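Local coordinates for nucleoside diphosphate kinase family protein (Babesia bovis, PDB 3JS9) that probably transfers the terminal phosphate of nucleoside triphosphates to nucleoside diphosphates, using magnesium as cofactor, at residues G27-L30 with K31-M35; L137-T140 with P141-V145; D51-A54 with Q55-E59. One frame throughout, in Å; residues are numbered along the deposited sequence. Where two conformers were deposited one is given.

Overall arrangement
The three contacts are local, each joining residues a few positions apart on or just after a helix of the nucleoside diphosphate kinase fold. Contact 1, on helix 26-36, is half buried: its apolar side lies on the four-stranded antiparallel sheet, and its polar side meets another subunit through charged pairs. Contacts 2 and 3 lie on the other side of the sheet from contact 1 and touch each other through Trp138 and His56. Contact 2 is the turn after helix 128-138, ruled by amide and backbone hydrogen bonds and open to solvent at Pro141 and Glu142. Contact 3 is more aromatic and reaches the predicted catalytic pocket, where a sulfate sits; no other subunit touches it.

Contact 1 of 3, residues G27-L30 with K31-M35; sequences GEIL and KRFEM
Arg32 reaches back one turn of helix 26-36 to Glu28. CB lies 3.6 Å from Ile29 O, and CG settles against the carbonyl oxygen Glu28 O. CD passes 3.8 Å from Glu28 O. The chain runs on extended, bringing NE to Glu28 OE2 at 2.8 Å in a nearly straight salt bridge (N-H...O 162°). OE2 uses its anti lone pair and sits close to the guanidinium plane, although the carboxylate itself is turned 73° from that plane. The tip atom NH1 adds only a weak bond to the same oxygen, and makes a second salt bridge to Asp112. Glu28 can meet it because its chain bends at chi2 (62°), turning the carboxylate along the helix; its other oxygen, OE1, pairs with Lys31 of a second subunit. On the sheet side, Ile29 CG2 lies loosely by Phe33 CD2, 4.4 Å away, and the Phe33 ring stacks on Trp83. Leu30 CD2 lies 3.7 Å from Glu34 OE1, an oxygen that accepts a bond from Gly27 N of the second subunit. Backbone bonds such as Glu34 N to Leu30 O, 2.9 Å, hold the frame. The arrangement is that of an amphipathic alpha-helix with an i to i+4 salt bridge, packed on the sheet of the ferredoxin-like nucleoside diphosphate kinase fold and contributing to a subunit interface.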
loop_
_atom_site.group_PDB
_atom_site.type_symbol
_atom_site.label_atom_id
_atom_site.label_comp_id
_atom_site.label_asym_id
_atom_site.label_seq_id
_atom_site.Cartn_x
_atom_site.Cartn_y
_atom_site.Cartn_z
ATOM N N GLY A 27 1.394 9.610 9.375
ATOM C CA GLY A 27 1.969 8.246 9.286
ATOM C C GLY A 27 2.579 7.969 7.924
ATOM O O GLY A 27 3.689 7.445 7.825
ATOM N N GLU A 28 1.855 8.340 6.871
ATOM C CA GLU A 28 2.308 8.213 5.505
ATOM C C GLU A 28 3.645 8.918 5.280
ATOM O O GLU A 28 4.535 8.374 4.643
ATOM C CB GLU A 28 1.239 8.796 4.585
ATOM C CG GLU A 28 1.544 8.795 3.097
ATOM C CD GLU A 28 1.732 7.398 2.502
ATOM O OE1 GLU A 28 1.106 6.444 2.973
ATOM O OE2 GLU A 28 2.522 7.243 1.555
ATOM N N ILE A 29 3.782 10.132 5.805
ATOM C CA ILE A 29 4.963 10.934 5.570
ATOM C C ILE A 29 6.134 10.328 6.340
ATOM O O ILE A 29 7.227 10.104 5.757
ATOM C CB ILE A 29 4.720 12.439 5.944
ATOM C CG1 ILE A 29 3.778 13.136 4.911
ATOM C CG2 ILE A 29 6.035 13.196 6.113
ATOM C CD1 ILE A 29 3.026 14.420 5.477
ATOM N N LEU A 30 5.919 10.033 7.628
ATOM C CA LEU A 30 6.953 9.395 8.437
ATOM C C LEU A 30 7.461 8.128 7.718
ATOM O O LEU A 30 8.656 7.939 7.512
ATOM C CB LEU A 30 6.415 9.077 9.839
ATOM C CG LEU A 30 7.427 8.919 11.005
ATOM C CD1 LEU A 30 6.703 8.945 12.322
ATOM C CD2 LEU A 30 8.363 7.673 10.946
ATOM N N LYS A 31 6.519 7.284 7.305
ATOM C CA LYS A 31 6.813 6.010 6.667
ATOM C C LYS A 31 7.652 6.205 5.387
ATOM O O LYS A 31 8.582 5.428 5.115
ATOM C CB LYS A 31 5.491 5.309 6.403
ATOM C CG LYS A 31 5.558 3.939 5.694
ATOM C CD LYS A 31 4.137 3.306 5.749
ATOM C CE LYS A 31 3.866 2.299 4.588
ATOM N NZ LYS A 31 4.629 1.026 4.799
ATOM N N ARG A 32 7.367 7.260 4.621
ATOM C CA ARG A 32 8.152 7.502 3.404
ATOM C C ARG A 32 9.570 7.839 3.759
ATOM O O ARG A 32 10.490 7.359 3.093
ATOM C CB ARG A 32 7.556 8.614 2.533
ATOM C CG ARG A 32 6.345 8.179 1.716
ATOM C CD ARG A 32 5.628 9.366 1.175
ATOM N NE ARG A 32 4.404 8.972 0.504
ATOM C CZ ARG A 32 4.125 9.222 -0.778
ATOM N NH1 ARG A 32 2.964 8.819 -1.262
ATOM N NH2 ARG A 32 4.968 9.924 -1.544
ATOM N N PHE A 33 9.781 8.626 4.810
ATOM C CA PHE A 33 11.152 8.884 5.256
ATOM C C PHE A 33 11.859 7.635 5.811
ATOM O O PHE A 33 13.050 7.406 5.533
ATOM C CB PHE A 33 11.205 10.069 6.222
ATOM C CG PHE A 33 11.293 11.403 5.510
ATOM C CD1 PHE A 33 12.526 11.964 5.212
ATOM C CD2 PHE A 33 10.137 12.045 5.056
ATOM C CE1 PHE A 33 12.604 13.157 4.535
ATOM C CE2 PHE A 33 10.201 13.245 4.371
ATOM C CZ PHE A 33 11.424 13.795 4.102
ATOM N N GLU A 34 11.112 6.830 6.570
ATOM C CA GLU A 34 11.624 5.615 7.156
ATOM C C GLU A 34 12.021 4.629 6.051
ATOM O O GLU A 34 13.117 4.065 6.117
ATOM C CB GLU A 34 10.577 5.029 8.116
ATOM C CG GLU A 34 11.071 4.192 9.279
ATOM C CD GLU A 34 9.912 3.838 10.238
ATOM O OE1 GLU A 34 8.730 4.115 9.897
ATOM O OE2 GLU A 34 10.170 3.263 11.330
ATOM N N MET A 35 11.159 4.440 5.037
ATOM C CA MET A 35 11.514 3.482 3.984
ATOM C C MET A 35 12.716 3.959 3.173
ATOM O O MET A 35 13.465 3.126 2.694
ATOM C CB MET A 35 10.336 3.184 3.063
ATOM C CG MET A 35 9.159 2.559 3.760
ATOM S SD MET A 35 9.568 0.928 4.362
ATOM C CE MET A 35 10.141 1.339 6.020
#

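Contact 2 of 3, residues L137-T140 with P141-V145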
loop_
_atom_site.group_PDB
_atom_site.type_symbol
_atom_site.label_atom_id
_atom_site.label_comp_id
_atom_site.label_asym_id
_atom_site.label_seq_id
_atom_site.Cartn_x
_atom_site.Cartn_y
_atom_site.Cartn_z
ATOM N N LEU A 137 16.261 24.819 16.626
ATOM C CA LEU A 137 15.085 25.618 16.968
ATOM C C LEU A 137 13.855 24.800 17.411
ATOM O O LEU A 137 13.175 25.172 18.352
ATOM C CB LEU A 137 14.704 26.519 15.793
ATOM C CG LEU A 137 13.374 27.283 15.871
ATOM C CD1 LEU A 137 13.415 28.341 16.975
ATOM C CD2 LEU A 137 13.047 27.926 14.548
ATOM N N TRP A 138 13.559 23.693 16.733
ATOM C CA TRP A 138 12.318 22.947 17.024
ATOM C C TRP A 138 12.471 21.859 18.115
ATOM O O TRP A 138 11.493 21.419 18.740
ATOM C CB TRP A 138 11.752 22.364 15.728
ATOM C CG TRP A 138 11.213 23.405 14.798
ATOM C CD1 TRP A 138 11.897 24.072 13.802
ATOM C CD2 TRP A 138 9.871 23.930 14.787
ATOM N NE1 TRP A 138 11.043 24.946 13.157
ATOM C CE2 TRP A 138 9.801 24.876 13.743
ATOM C CE3 TRP A 138 8.713 23.647 15.523
ATOM C CZ2 TRP A 138 8.622 25.550 13.431
ATOM C CZ3 TRP A 138 7.535 24.304 15.208
ATOM C CH2 TRP A 138 7.499 25.263 14.179
ATOM N N PHE A 139 13.707 21.448 18.346
ATOM C CA PHE A 139 13.995 20.361 19.273
ATOM C C PHE A 139 15.067 20.768 20.274
ATOM O O PHE A 139 16.122 21.281 19.885
ATOM C CB PHE A 139 14.500 19.150 18.485
ATOM C CG PHE A 139 13.404 18.336 17.829
ATOM C CD1 PHE A 139 13.169 18.427 16.457
ATOM C CD2 PHE A 139 12.631 17.440 18.575
ATOM C CE1 PHE A 139 12.173 17.658 15.868
ATOM C CE2 PHE A 139 11.651 16.661 17.969
ATOM C CZ PHE A 139 11.421 16.775 16.630
ATOM N N THR A 140 14.831 20.523 21.549
ATOM C CA THR A 140 15.888 20.744 22.537
ATOM C C THR A 140 16.852 19.583 22.365
ATOM O O THR A 140 16.449 18.523 21.922
ATOM C CB THR A 140 15.333 20.785 23.992
ATOM O OG1 THR A 140 14.832 19.490 24.350
ATOM C CG2 THR A 140 14.195 21.758 24.116
ATOM N N PRO A 141 18.126 19.761 22.728
ATOM C CA PRO A 141 19.113 18.647 22.591
ATOM C C PRO A 141 18.828 17.344 23.372
ATOM O O PRO A 141 19.314 16.297 22.988
ATOM C CB PRO A 141 20.437 19.274 23.072
ATOM C CG PRO A 141 20.053 20.528 23.807
ATOM C CD PRO A 141 18.728 20.996 23.271
ATOM N N GLU A 142 18.055 17.383 24.449
ATOM C CA GLU A 142 17.695 16.147 25.152
ATOM C C GLU A 142 16.659 15.321 24.359
ATOM O O GLU A 142 16.365 14.173 24.700
ATOM C CB GLU A 142 17.198 16.439 26.579
ATOM C CG GLU A 142 16.237 17.638 26.698
ATOM C CD GLU A 142 16.948 19.051 26.819
ATOM O OE1 GLU A 142 18.173 19.212 26.555
ATOM O OE2 GLU A 142 16.252 20.027 27.207
ATOM N N GLN A 143 16.118 15.908 23.297
ATOM C CA GLN A 143 15.134 15.239 22.470
ATOM C C GLN A 143 15.808 14.526 21.283
ATOM O O GLN A 143 15.161 13.893 20.462
ATOM C CB GLN A 143 14.077 16.249 22.029
ATOM C CG GLN A 143 13.190 16.751 23.203
ATOM C CD GLN A 143 12.308 17.935 22.825
ATOM O OE1 GLN A 143 12.564 18.611 21.828
ATOM N NE2 GLN A 143 11.260 18.185 23.613
ATOM N N LEU A 144 17.123 14.637 21.189
ATOM C CA LEU A 144 17.832 13.950 20.128
ATOM C C LEU A 144 18.125 12.544 20.617
ATOM O O LEU A 144 18.568 12.374 21.752
ATOM C CB LEU A 144 19.120 14.693 19.767
ATOM C CG LEU A 144 18.937 16.159 19.332
ATOM C CD1 LEU A 144 20.289 16.837 19.009
ATOM C CD2 LEU A 144 17.924 16.285 18.163
ATOM N N VAL A 145 17.840 11.536 19.796
ATOM C CA VAL A 145 18.010 10.171 20.233
ATOM C C VAL A 145 19.282 9.579 19.616
ATOM O O VAL A 145 19.436 9.580 18.404
ATOM C CB VAL A 145 16.731 9.312 19.948
ATOM C CG1 VAL A 145 16.947 7.832 20.291
ATOM C CG2 VAL A 145 15.532 9.872 20.722
#
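After helix 128-138, Phe139 and Thr140 lead into a short 3-10 turn at 141-143, bracketed by two hydrogen bonds between Thr140 and Gln143. The backbone bond Gln143 N to Thr140 O measures 3.0 Å and closes the turn. In return the side chain folds back: Thr140 N donates to Gln143 OE1, also at 3.0 Å, with the donor 50° above the amide carbonyl plane and so clear of the lone-pair directions. Gln143 gets there with CG beside its own backbone N (chi1 -68°) and an extended chain beyond, which lays the amide past Thr140 OG1, 3.3 Å from Gln143 CD. OE1 is gripped a second time by Lys44 NZ, which also binds Trp138 O and so ties the helix end to the turn. The same oxygen comes 3.5 Å from Phe139 CD2, the amide plane standing nearly upright to the ring. Phe139 itself turns its ring to the sheet, onto Ala42, Cys80 and Ile82, with Leu144 CD2 lying loosely near its CB. Toward solvent, Glu142 OE2 lies 3.2 Å from Thr140 OG1. The i to i+3 backbone bond marks a 3-10 turn, and the glutamine amide returning to Thr140 N supplies only the side-chain half of a capping box.

Contact 3 of 3, residues D51-A54 with Q55-E59. With SO4 (sulfate ion), chain G.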
loop_
_atom_site.group_PDB
_atom_site.type_symbol
_atom_site.label_atom_id
_atom_site.label_comp_id
_atom_site.label_asym_id
_atom_site.label_seq_id
_atom_site.Cartn_x
_atom_site.Cartn_y
_atom_site.Cartn_z
ATOM N N ASP A 51 6.506 32.349 19.142
ATOM C CA ASP A 51 7.911 32.767 19.068
ATOM C C ASP A 51 8.759 31.836 18.203
ATOM O O ASP A 51 9.650 32.305 17.469
ATOM C CB ASP A 51 8.559 32.875 20.455
ATOM C CG ASP A 51 7.779 33.762 21.408
ATOM O OD1 ASP A 51 6.987 33.181 22.211
ATOM O OD2 ASP A 51 7.951 35.012 21.347
ATOM N N VAL A 52 8.502 30.527 18.312
ATOM C CA VAL A 52 9.196 29.526 17.507
ATOM C C VAL A 52 8.793 29.682 16.043
ATOM O O VAL A 52 9.647 29.712 15.144
ATOM C CB VAL A 52 8.948 28.071 18.047
ATOM C CG1 VAL A 52 9.466 27.006 17.096
ATOM C CG2 VAL A 52 9.619 27.886 19.429
ATOM N N VAL A 53 7.502 29.842 15.806
ATOM C CA VAL A 53 7.054 30.052 14.444
ATOM C C VAL A 53 7.653 31.318 13.828
ATOM O O VAL A 53 8.088 31.302 12.666
ATOM C CB VAL A 53 5.497 30.045 14.301
ATOM C CG1 VAL A 53 5.106 30.271 12.852
ATOM C CG2 VAL A 53 4.921 28.737 14.824
ATOM N N ALA A 54 7.693 32.399 14.595
ATOM C CA ALA A 54 8.271 33.639 14.082
ATOM C C ALA A 54 9.757 33.486 13.751
ATOM O O ALA A 54 10.214 34.029 12.750
ATOM C CB ALA A 54 8.024 34.793 15.022
ATOM N N GLN A 55 10.499 32.716 14.552
ATOM C CA GLN A 55 11.905 32.446 14.229
ATOM C C GLN A 55 12.016 31.539 13.037
ATOM O O GLN A 55 12.977 31.652 12.272
ATOM C CB GLN A 55 12.673 31.777 15.382
ATOM C CG GLN A 55 13.298 32.692 16.354
ATOM C CD GLN A 55 13.878 33.939 15.701
ATOM O OE1 GLN A 55 13.262 35.014 15.755
ATOM N NE2 GLN A 55 15.068 33.805 15.076
ATOM N N HIS A 56 11.070 30.604 12.903
ATOM C CA HIS A 56 11.155 29.633 11.825
ATOM C C HIS A 56 11.062 30.369 10.497
ATOM O O HIS A 56 11.804 30.083 9.562
ATOM C CB HIS A 56 10.081 28.558 11.947
ATOM C CG HIS A 56 10.028 27.618 10.778
ATOM N ND1 HIS A 56 10.995 26.661 10.542
ATOM C CD2 HIS A 56 9.116 27.481 9.785
ATOM C CE1 HIS A 56 10.684 25.984 9.452
ATOM N NE2 HIS A 56 9.549 26.459 8.976
ATOM N N TYR A 57 10.181 31.356 10.458
ATOM C CA TYR A 57 9.935 32.111 9.249
ATOM C C TYR A 57 10.645 33.471 9.240
ATOM O O TYR A 57 10.170 34.415 8.612
ATOM C CB TYR A 57 8.439 32.310 9.092
ATOM C CG TYR A 57 7.708 31.066 8.716
ATOM C CD1 TYR A 57 6.785 30.496 9.571
ATOM C CD2 TYR A 57 7.931 30.457 7.478
ATOM C CE1 TYR A 57 6.110 29.371 9.206
ATOM C CE2 TYR A 57 7.257 29.338 7.105
ATOM C CZ TYR A 57 6.352 28.798 7.969
ATOM O OH TYR A 57 5.696 27.651 7.597
ATOM N N CYS A 58 11.774 33.561 9.940
ATOM C CA CYS A 58 12.485 34.833 10.096
ATOM C C CYS A 58 12.827 35.514 8.762
ATOM O O CYS A 58 12.796 36.739 8.687
ATOM C CB CYS A 58 13.731 34.691 11.011
ATOM S SG CYS A 58 15.120 33.637 10.422
ATOM N N GLU A 59 13.105 34.730 7.714
ATOM C CA GLU A 59 13.484 35.271 6.398
ATOM C C GLU A 59 12.342 36.018 5.702
ATOM O O GLU A 59 12.559 36.691 4.682
ATOM C CB GLU A 59 14.049 34.175 5.476
HETATM S S SO4 G . 7.609 25.888 4.106
HETATM O O1 SO4 G . 8.603 24.974 3.523
HETATM O O2 SO4 G . 8.002 27.240 3.784
HETATM O O3 SO4 G . 7.422 25.833 5.566
HETATM O O4 SO4 G . 6.371 25.543 3.455
#
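Gln55 N bonds to Asp51 O at 3.1 Å, a regular turn of helix 50-56, while the CB and CG of Gln55 lean on that same carbonyl oxygen at the outer side. His56 follows with N to Val52 O at 2.8 Å. Its CB rests against the Val52 and Val53 carbonyl oxygens, but CG is swung anti to the backbone N (chi1 174°), which carries the imidazole off the helix toward Trp138 and His123, the latter met edge-to-face. Tyr57 is the first residue to leave helical geometry, yet its N still reaches Val53 O at 3.0 Å. Its side chain runs alongside that of Val53, the two pointing the same way: Val53 CG1 meets the ring at its edge, in the ring plane, 3.7 Å from CD1. One face of the same ring is occupied by His56, whose CD2 stands 3.5 Å above the plane over the ring centre. The phenol end points to the sulfate, OH donating to SO4 O3 at 3.2 Å, although the placing of this hydroxyl is less certain. Cys58 follows, its N making a weak bond to Gln55 O as the chain passes into 3-10 geometry. The sulfate, probably from the crystallisation liquor, is also held by Lys17 NZ and His123 ND1, respectively a predicted ATP-binding residue and the predicted phosphohistidine. With the imidazole over its face and the valine at its edge, the Tyr57 ring is steadied beside a site able to hold a tetrahedral anion, consistent with a pocket that receives a phosphate.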